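AfJAMM (Archaeoglobus fulgidus, PDB 1R5X) probably acts as a zinc-dependent metallopeptidase of the JAMM (MPN) family, related to proteasome and signalosome subunits. Local coordinates at residues 33-38 with 76-81. Sequence-based numbering, arbitrary orientation.
Sequences DEFIAL and GTVHSH. With ZN (zinc ion), chain C.
The JAMM zinc site sits at the end of the antiparallel pair of 36-38 with 76-81, where Glu34, in the loop just before the strand, reaches over to His81 and Ile36 lies beside His79. His79 NE2 and His81 NE2 each bind the zinc at 2.0 Å, and Asp92 is the third protein ligand. Glu34 sends an extended side chain to the site. Its OE2 lies at the edge of the His81 ring, 3.2 Å from CD2, with carboxylate and ring planes only 14° apart. Glu34 lies beside the metal, as the glutamate of JAMM proteases probably does.

Ser80 takes over where regular pairing ends. Its OG lies between the backbone N and the carbonyl carbon (chi1 57°), which puts it against Phe35 N. It accepts a fairly straight hydrogen bond from Phe35 N (2.9 Å, 161°). A water joins the same OG to Asp33 O. Further along, Ala37 and Val78 form a hydrogen-bonded pair: Ala37 N to Val78 O is 2.9 Å and Val78 N to Ala37 O is 3.0 Å. Val78 CG1 packs on Ala37 CB and Phe35 CE2.

Val78 meets Ile23 and Phe35 meets Ala26 of helix 17-30, while Ala37 touches Leu49 of strand 45-51. In the sheet, strand 36-40 also pairs with strand 45-51, and strand 76-81 with strand 102-107.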
loop_
_atom_site.group_PDB
_atom_site.type_symbol
_atom_site.label_atom_id
_atom_site.label_comp_id
_atom_site.label_asym_id
_atom_site.label_seq_id
_atom_site.Cartn_x
_atom_site.Cartn_y
_atom_site.Cartn_z
ATOM N N ASP A 33 -6.156 -14.625 -2.719
ATOM C CA ASP A 33 -7.009 -13.524 -3.144
ATOM C C ASP A 33 -6.318 -12.199 -2.847
ATOM O O ASP A 33 -5.341 -12.150 -2.102
ATOM C CB ASP A 33 -8.360 -13.603 -2.429
ATOM C CG ASP A 33 -9.096 -14.896 -2.738
ATOM O OD1 ASP A 33 -9.235 -15.220 -3.932
ATOM O OD2 ASP A 33 -9.528 -15.592 -1.800
ATOM N N GLU A 34 -6.818 -11.124 -3.437
ATOM C CA GLU A 34 -6.211 -9.824 -3.222
ATOM C C GLU A 34 -6.733 -9.119 -1.987
ATOM O O GLU A 34 -7.916 -9.180 -1.666
ATOM C CB GLU A 34 -6.410 -8.931 -4.447
ATOM C CG GLU A 34 -5.862 -9.539 -5.723
ATOM C CD GLU A 34 -5.751 -8.537 -6.854
ATOM O OE1 GLU A 34 -6.749 -7.845 -7.144
ATOM O OE2 GLU A 34 -4.661 -8.449 -7.461
ATOM N N PHE A 35 -5.824 -8.460 -1.287
ATOM C CA PHE A 35 -6.172 -7.704 -0.100
ATOM C C PHE A 35 -6.237 -6.231 -0.521
ATOM O O PHE A 35 -5.393 -5.767 -1.280
ATOM C CB PHE A 35 -5.091 -7.907 0.966
ATOM C CG PHE A 35 -5.029 -6.811 1.988
ATOM C CD1 PHE A 35 -6.064 -6.626 2.899
ATOM C CD2 PHE A 35 -3.932 -5.960 2.035
ATOM C CE1 PHE A 35 -6.002 -5.594 3.847
ATOM C CE2 PHE A 35 -3.858 -4.932 2.971
ATOM C CZ PHE A 35 -4.891 -4.747 3.879
ATOM N N ILE A 36 -7.246 -5.506 -0.057
ATOM C CA ILE A 36 -7.348 -4.085 -0.382
ATOM C C ILE A 36 -7.839 -3.284 0.820
ATOM O O ILE A 36 -8.728 -3.716 1.554
ATOM C CB ILE A 36 -8.296 -3.817 -1.571
ATOM C CG1 ILE A 36 -8.268 -2.321 -1.904
ATOM C CG2 ILE A 36 -9.715 -4.263 -1.225
ATOM C CD1 ILE A 36 -8.926 -1.951 -3.204
ATOM N N ALA A 37 -7.256 -2.114 1.020
ATOM C CA ALA A 37 -7.636 -1.274 2.143
ATOM C C ALA A 37 -7.164 0.157 1.939
ATOM O O ALA A 37 -6.448 0.467 0.979
ATOM C CB ALA A 37 -7.048 -1.846 3.437
ATOM N N LEU A 38 -7.578 1.034 2.843
ATOM C CA LEU A 38 -7.186 2.432 2.762
ATOM C C LEU A 38 -6.103 2.782 3.777
ATOM O O LEU A 38 -5.997 2.171 4.846
ATOM C CB LEU A 38 -8.400 3.341 2.962
ATOM C CG LEU A 38 -9.502 3.211 1.916
ATOM C CD1 LEU A 38 -10.643 4.163 2.267
ATOM C CD2 LEU A 38 -8.947 3.522 0.527
ATOM N N GLY A 76 -4.108 7.310 1.044
ATOM C CA GLY A 76 -3.999 6.486 -0.141
ATOM C C GLY A 76 -4.573 5.087 0.021
ATOM O O GLY A 76 -5.435 4.831 0.877
ATOM N N THR A 77 -4.092 4.172 -0.812
ATOM C CA THR A 77 -4.567 2.804 -0.787
ATOM C C THR A 77 -3.444 1.799 -0.774
ATOM O O THR A 77 -2.286 2.122 -1.010
ATOM C CB THR A 77 -5.428 2.478 -2.019
ATOM O OG1 THR A 77 -4.588 2.405 -3.184
ATOM C CG2 THR A 77 -6.481 3.548 -2.233
ATOM N N VAL A 78 -3.820 0.565 -0.495
ATOM C CA VAL A 78 -2.901 -0.539 -0.472
ATOM C C VAL A 78 -3.674 -1.764 -0.951
ATOM O O VAL A 78 -4.850 -1.945 -0.631
ATOM C CB VAL A 78 -2.367 -0.803 0.950
ATOM C CG1 VAL A 78 -3.516 -1.182 1.885
ATOM C CG2 VAL A 78 -1.344 -1.903 0.912
ATOM N N HIS A 79 -3.024 -2.586 -1.758
ATOM C CA HIS A 79 -3.655 -3.811 -2.204
ATOM C C HIS A 79 -2.571 -4.764 -2.654
ATOM O O HIS A 79 -1.451 -4.351 -2.927
ATOM C CB HIS A 79 -4.714 -3.547 -3.285
ATOM C CG HIS A 79 -4.183 -3.503 -4.675
ATOM N ND1 HIS A 79 -3.248 -2.585 -5.099
ATOM C CD2 HIS A 79 -4.477 -4.267 -5.750
ATOM C CE1 HIS A 79 -2.989 -2.786 -6.378
ATOM N NE2 HIS A 79 -3.724 -3.801 -6.796
ATOM N N SER A 80 -2.892 -6.047 -2.701
ATOM C CA SER A 80 -1.892 -7.038 -3.063
ATOM C C SER A 80 -2.145 -7.806 -4.344
ATOM O O SER A 80 -3.226 -7.750 -4.924
ATOM C CB SER A 80 -1.702 -8.002 -1.890
ATOM O OG SER A 80 -2.936 -8.601 -1.536
ATOM N N HIS A 81 -1.103 -8.518 -4.756
ATOM C CA HIS A 81 -1.093 -9.346 -5.957
ATOM C C HIS A 81 -0.544 -10.710 -5.562
ATOM O O HIS A 81 0.524 -10.800 -4.954
ATOM C CB HIS A 81 -0.160 -8.745 -6.996
ATOM C CG HIS A 81 -0.674 -7.489 -7.626
ATOM N ND1 HIS A 81 0.121 -6.671 -8.402
ATOM C CD2 HIS A 81 -1.904 -6.924 -7.620
ATOM C CE1 HIS A 81 -0.598 -5.656 -8.845
ATOM N NE2 HIS A 81 -1.828 -5.785 -8.384
HETATM ZN ZN ZN C . -3.209 -4.402 -8.677
HETATM O O HOH W 1 -2.518 -10.983 -3.123
#